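Local coordinates for protein alpha-rhamnosidase (PDB 6I60) that probably hydrolyses terminal non-reducing alpha-L-rhamnose residues in alpha-L-rhamnosides, as a bacterial alpha-L-rhamnosidase, at residues A[45-50]-A[227-232]. Residues are numbered along the deposited sequence; the frame is centred on the assembly and turned at random.
Sequences GVDKKN and VLYTVY
Asp47 and Tyr229 reach for each other from opposite directions and meet through a carboxylate and a phenol. The hydroxyl OH of Tyr229 donates a hydrogen bond of 2.8 Å to OD1 of Asp47. It meets this oxygen on the syn side, 18° out of the carboxylate plane. The carboxylate and the ring are inclined at 53°, and OD1 comes to the ring obliquely, with CE1 of Tyr229 3.3 Å from OD1 of Asp47. The ring is sent this way by a chi1 of 72°, which sets CG of Tyr229 between its backbone N and carbonyl carbon. The contact is buried and joins two beta domains. Strand 44-46 is an outermost strand of a sheet in the N-terminal immunoglobulin-like domain, and strand 226-233 belongs to a sheet of the alpha-L-rhamnosidase N-terminal domain. The loop just after strand 133-137 ties into the same pair: OD2 of Asp47 bonds to the backbone N of Met140, and OH of Tyr229 to that of Leu139. With an alanine here in place of Asp47, the Tyr229 hydroxyl would probably lose this acceptor and the Met140 amide its mate. Beside this pair, Val231 lays its CG1 against the backbone of Gly45, 3.5 Å from CA of Gly45. The backbone angles of Gly45 by themselves call for glycine. Trp145 meets the Tyr229 ring edge-to-face.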
ATOM      1  N   GLY A  45      15.954  13.283  -0.425  1.00 56.91           N
ATOM      2  CA  GLY A  45      14.918  14.170  -0.916  1.00 58.20           C
ATOM      3  C   GLY A  45      13.854  14.514   0.105  1.00 58.45           C
ATOM      4  O   GLY A  45      12.676  14.643  -0.238  1.00 54.70           O
ATOM      5  N   VAL A  46      14.260  14.672   1.361  1.00 54.68           N
ATOM      6  CA  VAL A  46      13.320  15.011   2.425  1.00 53.29           C
ATOM      7  C   VAL A  46      12.865  16.452   2.216  1.00 59.08           C
ATOM      8  O   VAL A  46      13.664  17.387   2.320  1.00 58.04           O
ATOM      9  CB  VAL A  46      13.944  14.815   3.810  1.00 51.77           C
ATOM     10  CG1 VAL A  46      12.866  14.811   4.880  1.00 52.99           C
ATOM     11  CG2 VAL A  46      14.742  13.522   3.850  1.00 57.65           C
ATOM     12  N   ASP A  47      11.581  16.635   1.908  1.00 60.30           N
ATOM     13  CA  ASP A  47      11.008  17.965   1.768  1.00 54.84           C
ATOM     14  C   ASP A  47      10.225  18.407   2.995  1.00 60.34           C
ATOM     15  O   ASP A  47       9.947  19.603   3.134  1.00 72.91           O
ATOM     16  CB  ASP A  47      10.097  18.027   0.536  1.00 60.10           C
ATOM     17  CG  ASP A  47      10.823  18.528  -0.700  1.00 66.62           C
ATOM     18  OD1 ASP A  47      10.166  18.714  -1.748  1.00 65.93           O
ATOM     19  OD2 ASP A  47      12.053  18.735  -0.624  1.00 68.35           O
ATOM     20  N   LYS A  48       9.871  17.479   3.879  1.00 59.11           N
ATOM     21  CA  LYS A  48       9.206  17.832   5.126  1.00 61.61           C
ATOM     22  C   LYS A  48      10.149  18.658   5.993  1.00 59.38           C
ATOM     23  O   LYS A  48      11.264  18.221   6.296  1.00 56.79           O
ATOM     24  CB  LYS A  48       8.766  16.569   5.864  1.00 57.24           C
ATOM     25  CG  LYS A  48       7.264  16.352   5.897  1.00 53.28           C
ATOM     26  CD  LYS A  48       6.868  15.423   7.033  1.00 56.87           C
ATOM     27  CE  LYS A  48       5.369  15.474   7.291  1.00 67.64           C
ATOM     28  NZ  LYS A  48       4.579  15.151   6.069  1.00 70.56           N
ATOM     29  N   LYS A  49       9.705  19.855   6.387  1.00 61.61           N
ATOM     30  CA  LYS A  49      10.529  20.699   7.247  1.00 62.30           C
ATOM     31  C   LYS A  49      10.739  20.062   8.614  1.00 58.53           C
ATOM     32  O   LYS A  49      11.772  20.290   9.253  1.00 59.36           O
ATOM     33  CB  LYS A  49       9.894  22.082   7.396  1.00 57.24           C
ATOM     34  CG  LYS A  49       9.690  22.813   6.080  1.00 67.29           C
ATOM     35  CD  LYS A  49      10.868  23.717   5.757  1.00 69.29           C
ATOM     36  CE  LYS A  49      10.680  24.415   4.418  1.00 76.16           C
ATOM     37  NZ  LYS A  49       9.577  25.418   4.451  1.00 80.00           N
ATOM     38  N   ASN A  50       9.777  19.260   9.076  1.00 57.94           N
ATOM     39  CA  ASN A  50       9.876  18.530  10.338  1.00 66.23           C
ATOM     40  C   ASN A  50       9.687  17.045  10.047  1.00 62.05           C
ATOM     41  O   ASN A  50       8.593  16.498  10.248  1.00 66.30           O
ATOM     42  CB  ASN A  50       8.848  19.029  11.350  1.00 69.56           C
ATOM     43  CG  ASN A  50       8.935  20.523  11.578  1.00 62.66           C
ATOM     44  OD1 ASN A  50       8.581  21.319  10.707  1.00 60.31           O
ATOM     45  ND2 ASN A  50       9.410  20.914  12.754  1.00 63.65           N
ATOM     46  N   VAL A 227       2.396  17.827  -7.574  1.00 58.26           N
ATOM     47  CA  VAL A 227       3.215  17.001  -8.453  1.00 62.53           C
ATOM     48  C   VAL A 227       4.436  16.549  -7.664  1.00 59.21           C
ATOM     49  O   VAL A 227       5.252  17.381  -7.252  1.00 58.41           O
ATOM     50  CB  VAL A 227       3.644  17.753  -9.725  1.00 57.12           C
ATOM     51  CG1 VAL A 227       4.587  16.893 -10.556  1.00 57.68           C
ATOM     52  CG2 VAL A 227       2.426  18.167 -10.542  1.00 58.15           C
ATOM     53  N   LEU A 228       4.563  15.240  -7.454  1.00 60.55           N
ATOM     54  CA  LEU A 228       5.698  14.697  -6.718  1.00 59.52           C
ATOM     55  C   LEU A 228       6.891  14.548  -7.653  1.00 59.04           C
ATOM     56  O   LEU A 228       6.837  13.780  -8.620  1.00 59.98           O
ATOM     57  CB  LEU A 228       5.345  13.350  -6.092  1.00 52.77           C
ATOM     58  CG  LEU A 228       3.991  13.226  -5.399  1.00 55.49           C
ATOM     59  CD1 LEU A 228       3.651  11.766  -5.172  1.00 60.85           C
ATOM     60  CD2 LEU A 228       4.001  13.985  -4.084  1.00 59.55           C
ATOM     61  N   TYR A 229       7.968  15.274  -7.369  1.00 58.42           N
ATOM     62  CA  TYR A 229       9.201  15.149  -8.129  1.00 56.72           C
ATOM     63  C   TYR A 229      10.149  14.186  -7.425  1.00 56.11           C
ATOM     64  O   TYR A 229      10.073  13.985  -6.210  1.00 55.94           O
ATOM     65  CB  TYR A 229       9.874  16.512  -8.325  1.00 57.58           C
ATOM     66  CG  TYR A 229      10.499  17.102  -7.080  1.00 56.51           C
ATOM     67  CD1 TYR A 229       9.743  17.848  -6.186  1.00 56.62           C
ATOM     68  CD2 TYR A 229      11.851  16.926  -6.805  1.00 54.88           C
ATOM     69  CE1 TYR A 229      10.310  18.392  -5.048  1.00 58.90           C
ATOM     70  CE2 TYR A 229      12.427  17.466  -5.672  1.00 56.35           C
ATOM     71  CZ  TYR A 229      11.652  18.198  -4.797  1.00 56.76           C
ATOM     72  OH  TYR A 229      12.222  18.737  -3.668  1.00 59.37           O
ATOM     73  N   THR A 230      11.040  13.584  -8.206  1.00 53.84           N
ATOM     74  CA  THR A 230      12.016  12.628  -7.705  1.00 55.70           C
ATOM     75  C   THR A 230      13.418  13.212  -7.819  1.00 59.56           C
ATOM     76  O   THR A 230      13.750  13.864  -8.814  1.00 65.15           O
ATOM     77  CB  THR A 230      11.933  11.307  -8.477  1.00 56.61           C
ATOM     78  OG1 THR A 230      10.581  10.834  -8.476  1.00 54.66           O
ATOM     79  CG2 THR A 230      12.831  10.255  -7.845  1.00 63.22           C
ATOM     80  N   VAL A 231      14.235  12.985  -6.793  1.00 56.23           N
ATOM     81  CA  VAL A 231      15.625  13.424  -6.770  1.00 64.80           C
ATOM     82  C   VAL A 231      16.521  12.198  -6.874  1.00 64.76           C
ATOM     83  O   VAL A 231      16.306  11.199  -6.175  1.00 65.75           O
ATOM     84  CB  VAL A 231      15.946  14.235  -5.503  1.00 63.61           C
ATOM     85  CG1 VAL A 231      15.428  13.520  -4.281  1.00 61.28           C
ATOM     86  CG2 VAL A 231      17.445  14.464  -5.387  1.00 63.24           C
ATOM     87  N   TYR A 232      17.521  12.272  -7.747  1.00 66.92           N
ATOM     88  CA  TYR A 232      18.446  11.175  -7.974  1.00 64.72           C
ATOM     89  C   TYR A 232      19.873  11.620  -7.680  1.00 70.76           C
ATOM     90  O   TYR A 232      20.217  12.799  -7.813  1.00 66.48           O
ATOM     91  CB  TYR A 232      18.354  10.662  -9.413  1.00 62.07           C
ATOM     92  CG  TYR A 232      17.059   9.953  -9.730  1.00 63.79           C
ATOM     93  CD1 TYR A 232      16.801   8.682  -9.235  1.00 62.66           C
ATOM     94  CD2 TYR A 232      16.097  10.552 -10.532  1.00 69.34           C
ATOM     95  CE1 TYR A 232      15.618   8.028  -9.524  1.00 63.59           C
ATOM     96  CE2 TYR A 232      14.912   9.906 -10.829  1.00 72.46           C
ATOM     97  CZ  TYR A 232      14.677   8.645 -10.323  1.00 69.01           C
ATOM     98  OH  TYR A 232      13.496   8.001 -10.617  1.00 68.07           O
TER